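Hydrazine synthase alpha subunit (Candidatus Kuenenia stuttgartiensis, PDB 5C2V) catalyses the second half-reaction of hydrazine synthesis, condensing hydroxylamine made in the gamma subunit with ammonia, as the subunit of the hydrazine synthase complex that carries two c-type hemes. Local coordinates at residues S22-Q26 with L343-R347; T192-K196 with L214-I218. All blocks are in the same frame, centred on the assembly; numbering follows the deposited sequence.

Contact 1: S22-Q26 with L343-R347; sequences SKEVQ and LPDDR
Residues 22-25 form the weakly bonded end of a short helix that lies against a tight hairpin loop, with Lys-23 and Pro-344 as the nearest CA pair, 4.7 Å apart. The loop is a type I beta turn from Leu-343 to Asp-346, Asp-346 N bonding to Leu-343 O at 2.9 Å; Asp-346 then takes phi/psi of 66/26°, and Leu-343 N reaches Arg-347 O at 2.6 Å, the combination of a type I turn and a G1 bulge at Asp-346. Ser-22 O rests 3.3 Å from CB of Pro-344, while its OG turns back to Tyr-18 O. Lys-23 (mtpp) curls its end over the turn: NZ donates to Pro-344 O at 2.6 Å and forms a salt bridge with Asp-346 OD1 at 3.2 Å. Gln-26, with chi1 and chi2 both t, extends toward the turn, placing OE1 3.2 Å from Pro-344 CD and giving a weak hydrogen bond from NE2 to Asp-345 OD1 at 2.5 Å. Asp-345 OD2 also meets Arg-347 NH2 at 3.4 Å in an internal salt bridge. Helix 18-25 thus packs on the turn joining antiparallel strands 336-342 and 348-353 of a propeller blade, with Trp-362 of strand 359-364 touching the side chains of Leu-343 and Arg-347.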
loop_
_atom_site.group_PDB
_atom_site.type_symbol
_atom_site.label_atom_id
_atom_site.label_comp_id
_atom_site.label_asym_id
_atom_site.label_seq_id
_atom_site.Cartn_x
_atom_site.Cartn_y
_atom_site.Cartn_z
ATOM N N SER D 22 29.371 28.506 -7.909
ATOM C CA SER D 22 29.878 27.279 -8.517
ATOM C C SER D 22 29.868 27.338 -10.044
ATOM O O SER D 22 30.661 26.666 -10.701
ATOM C CB SER D 22 29.065 26.074 -8.038
ATOM O OG SER D 22 29.209 25.882 -6.641
ATOM N N LYS D 23 28.971 28.145 -10.603
ATOM C CA LYS D 23 28.870 28.274 -12.053
ATOM C C LYS D 23 30.056 29.059 -12.616
ATOM O O LYS D 23 30.548 28.761 -13.706
ATOM C CB LYS D 23 27.549 28.949 -12.435
ATOM C CG LYS D 23 26.314 28.184 -11.974
ATOM C CD LYS D 23 25.025 28.887 -12.371
ATOM C CE LYS D 23 24.701 28.670 -13.839
ATOM N NZ LYS D 23 24.395 27.241 -14.132
ATOM N N GLU D 24 30.503 30.064 -11.870
ATOM C CA GLU D 24 31.648 30.887 -12.256
ATOM C C GLU D 24 32.998 30.250 -11.924
ATOM O O GLU D 24 33.948 30.343 -12.701
ATOM C CB GLU D 24 31.557 32.261 -11.586
ATOM C CG GLU D 24 30.311 33.048 -11.960
ATOM C CD GLU D 24 30.004 34.176 -10.990
ATOM O OE1 GLU D 24 30.568 34.183 -9.875
ATOM O OE2 GLU D 24 29.191 35.056 -11.344
ATOM N N VAL D 25 33.078 29.612 -10.760
ATOM C CA VAL D 25 34.352 29.128 -10.238
ATOM C C VAL D 25 34.748 27.787 -10.853
ATOM O O VAL D 25 35.877 27.326 -10.686
ATOM C CB VAL D 25 34.305 28.993 -8.699
ATOM C CG1 VAL D 25 33.615 27.698 -8.298
ATOM C CG2 VAL D 25 35.707 29.066 -8.106
ATOM N N GLN D 26 33.813 27.171 -11.570
ATOM C CA GLN D 26 34.038 25.864 -12.182
ATOM C C GLN D 26 35.234 25.842 -13.132
ATOM O O GLN D 26 36.240 25.184 -12.864
ATOM C CB GLN D 26 32.788 25.415 -12.936
ATOM C CG GLN D 26 32.941 24.072 -13.621
ATOM C CD GLN D 26 31.981 23.900 -14.775
ATOM O OE1 GLN D 26 31.115 23.026 -14.753
ATOM N NE2 GLN D 26 32.131 24.736 -15.795
ATOM N N LEU D 343 26.514 19.114 -13.484
ATOM C CA LEU D 343 27.557 20.124 -13.632
ATOM C C LEU D 343 26.981 21.524 -13.440
ATOM O O LEU D 343 25.804 21.755 -13.714
ATOM C CB LEU D 343 28.225 20.019 -15.007
ATOM C CG LEU D 343 29.262 18.916 -15.235
ATOM C CD1 LEU D 343 29.823 19.001 -16.648
ATOM C CD2 LEU D 343 30.379 19.007 -14.210
ATOM N N PRO D 344 27.814 22.465 -12.965
ATOM C CA PRO D 344 27.450 23.882 -12.832
ATOM C C PRO D 344 27.060 24.524 -14.163
ATOM O O PRO D 344 26.480 25.609 -14.179
ATOM C CB PRO D 344 28.726 24.516 -12.273
ATOM C CG PRO D 344 29.386 23.414 -11.529
ATOM C CD PRO D 344 29.117 22.176 -12.337
ATOM N N ASP D 345 27.375 23.848 -15.263
ATOM C CA ASP D 345 27.049 24.325 -16.602
ATOM C C ASP D 345 25.648 23.878 -16.995
ATOM O O ASP D 345 25.233 24.051 -18.142
ATOM C CB ASP D 345 28.063 23.810 -17.623
ATOM C CG ASP D 345 29.493 24.045 -17.193
ATOM O OD1 ASP D 345 29.746 25.053 -16.501
ATOM O OD2 ASP D 345 30.362 23.221 -17.544
ATOM N N ASP D 346 24.948 23.281 -16.031
ATOM C CA ASP D 346 23.632 22.675 -16.227
ATOM C C ASP D 346 23.719 21.465 -17.150
ATOM O O ASP D 346 22.746 21.105 -17.812
ATOM C CB ASP D 346 22.624 23.690 -16.777
ATOM C CG ASP D 346 22.384 24.844 -15.827
ATOM O OD1 ASP D 346 22.588 24.661 -14.609
ATOM O OD2 ASP D 346 21.989 25.932 -16.297
ATOM N N ARG D 347 24.892 20.840 -17.187
ATOM C CA ARG D 347 25.042 19.562 -17.862
ATOM C C ARG D 347 25.105 18.455 -16.819
ATOM O O ARG D 347 25.130 18.729 -15.619
ATOM C CB ARG D 347 26.296 19.547 -18.737
ATOM C CG ARG D 347 26.320 20.621 -19.813
ATOM C CD ARG D 347 27.547 20.487 -20.703
ATOM N NE ARG D 347 28.787 20.704 -19.965
ATOM C CZ ARG D 347 30.001 20.548 -20.484
ATOM N NH1 ARG D 347 30.140 20.170 -21.747
ATOM N NH2 ARG D 347 31.076 20.769 -19.740
#

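Contact 2: T192-K196 with L214-I218; sequences TQGGK and LNTTI
Two carbonyl oxygens face each other where these segments meet: Thr-192 O lies 3.1 Å from Asn-215 O, and no clear hydrogen bond crosses between the segments. Thr-192 O finds its donor outside the segments, in Arg-116 NH2, which also bonds to Leu-214 O. The nearest CA atoms are those of Gly-194 and Thr-216, 4.1 Å apart, and Gly-194 N approaches Asn-215 O at 3.2 Å with an angle too poor for a bond. Gly-194 (97/20°) and Gly-195 (103/-3°) both have positive phi, where a CB would jam against the preceding carbonyl; at Gly-194 it would also strike Asn-215 OD1. Gly-195 occupies the N-cap position of helix 196-201. Asn-215 adopts left-handed angles (54/47°) and, together with the extended Thr-216 (-137/162°), faces Phe-211 as a G1 beta bulge, the classic irregularity at the start of an antiparallel hairpin strand. The bulge opens strand 216-220, which pairs with strands 186-191 and 209-211 in an antiparallel sheet of the propeller-containing N-terminal domain; Thr-217 shares backbone hydrogen bonds with Asp-191, so the 192-196 loop departs just where that pairing ends. With chi1 t, Asn-215 swings its amide over Gly-194, ND2 lying 3.4 Å from Gln-193 O, and Lys-196 NZ stands 3.9 Å from Asn-215 OD1. Thr-217 (chi1 m) brings OG1 to 3.5 Å from Gly-194 C and 3.7 Å from Gly-195 N. Thr-192 CB points away, its OG1 bonded to Thr-163 OG1, and Thr-216 OG1 bonds to Met-118 O.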
loop_
_atom_site.group_PDB
_atom_site.type_symbol
_atom_site.label_atom_id
_atom_site.label_comp_id
_atom_site.label_asym_id
_atom_site.label_seq_id
_atom_site.Cartn_x
_atom_site.Cartn_y
_atom_site.Cartn_z
ATOM N N THR D 192 42.074 15.052 8.786
ATOM C CA THR D 192 43.204 14.667 7.952
ATOM C C THR D 192 44.546 15.089 8.542
ATOM O O THR D 192 45.591 14.578 8.144
ATOM C CB THR D 192 43.083 15.278 6.540
ATOM O OG1 THR D 192 43.173 16.706 6.624
ATOM C CG2 THR D 192 41.757 14.897 5.900
ATOM N N GLN D 193 44.517 16.025 9.485
ATOM C CA GLN D 193 45.754 16.553 10.049
ATOM C C GLN D 193 46.153 15.871 11.354
ATOM O O GLN D 193 47.176 16.213 11.946
ATOM C CB GLN D 193 45.639 18.065 10.258
ATOM C CG GLN D 193 45.647 18.856 8.957
ATOM C CD GLN D 193 46.862 18.557 8.093
ATOM O OE1 GLN D 193 47.919 18.168 8.593
ATOM N NE2 GLN D 193 46.714 18.735 6.785
ATOM N N GLY D 194 45.363 14.890 11.781
ATOM C CA GLY D 194 45.663 14.145 12.991
ATOM C C GLY D 194 44.918 14.662 14.205
ATOM O O GLY D 194 45.312 14.414 15.346
ATOM N N GLY D 195 43.837 15.391 13.955
ATOM C CA GLY D 195 43.040 15.970 15.018
ATOM C C GLY D 195 43.319 17.450 15.180
ATOM O O GLY D 195 42.689 18.122 15.997
ATOM N N LYS D 196 44.255 17.980 14.409
ATOM C CA LYS D 196 44.644 19.362 14.633
ATOM C C LYS D 196 43.657 20.347 14.010
ATOM O O LYS D 196 43.614 21.504 14.406
ATOM C CB LYS D 196 46.065 19.609 14.115
ATOM C CG LYS D 196 47.150 19.120 15.075
ATOM C CD LYS D 196 47.598 17.715 14.718
ATOM C CE LYS D 196 48.574 17.138 15.726
ATOM N NZ LYS D 196 49.073 15.808 15.279
ATOM N N LEU D 214 48.984 6.963 10.335
ATOM C CA LEU D 214 48.482 7.638 9.144
ATOM C C LEU D 214 48.259 9.133 9.371
ATOM O O LEU D 214 47.897 9.858 8.442
ATOM C CB LEU D 214 47.181 6.985 8.678
ATOM C CG LEU D 214 47.277 5.480 8.427
ATOM C CD1 LEU D 214 45.929 4.910 8.016
ATOM C CD2 LEU D 214 48.336 5.185 7.376
ATOM N N ASN D 215 48.485 9.581 10.604
ATOM C CA ASN D 215 48.229 10.966 11.006
ATOM C C ASN D 215 46.793 11.393 10.695
ATOM O O ASN D 215 46.560 12.464 10.136
ATOM C CB ASN D 215 49.221 11.918 10.328
ATOM C CG ASN D 215 49.248 13.294 10.974
ATOM O OD1 ASN D 215 49.163 13.423 12.195
ATOM N ND2 ASN D 215 49.356 14.331 10.151
ATOM N N THR D 216 45.833 10.543 11.050
ATOM C CA THR D 216 44.420 10.842 10.814
ATOM C C THR D 216 43.574 10.466 12.026
ATOM O O THR D 216 44.014 9.694 12.874
ATOM C CB THR D 216 43.876 10.101 9.576
ATOM O OG1 THR D 216 44.051 8.689 9.746
ATOM C CG2 THR D 216 44.598 10.547 8.315
ATOM N N THR D 217 42.364 11.011 12.110
ATOM C CA THR D 217 41.468 10.657 13.214
ATOM C C THR D 217 40.024 10.524 12.731
ATOM O O THR D 217 39.578 11.303 11.896
ATOM C CB THR D 217 41.532 11.701 14.350
ATOM O OG1 THR D 217 42.897 11.913 14.731
ATOM C CG2 THR D 217 40.744 11.229 15.566
ATOM N N ILE D 218 39.295 9.537 13.247
ATOM C CA ILE D 218 37.904 9.354 12.834
ATOM C C ILE D 218 36.910 9.432 13.993
ATOM O O ILE D 218 37.198 9.004 15.117
ATOM C CB ILE D 218 37.697 8.008 12.107
ATOM C CG1 ILE D 218 38.196 6.845 12.966
ATOM C CG2 ILE D 218 38.400 8.015 10.763
ATOM C CD1 ILE D 218 37.961 5.485 12.345
#

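In the fold
Both contacts are partly buried and away from the heme, zinc and calcium sites, and neither is touched by another subunit. Their centres are 32 Å apart and their nearest atoms about 21 Å, and they share no helix or strand, although contact 2 is nested in the long chain loop that contact 1 closes. Contact 1 brings the N-terminal helix to a hairpin turn 317 residues on, and relies on charged and amide side chains around a buried proline. Contact 2 is local, joining the exit of one strand to the entry of its antiparallel neighbour; here backbone, glycines and small polar side chains fit by shape, while the clear hydrogen bonds run to surrounding strands and loops.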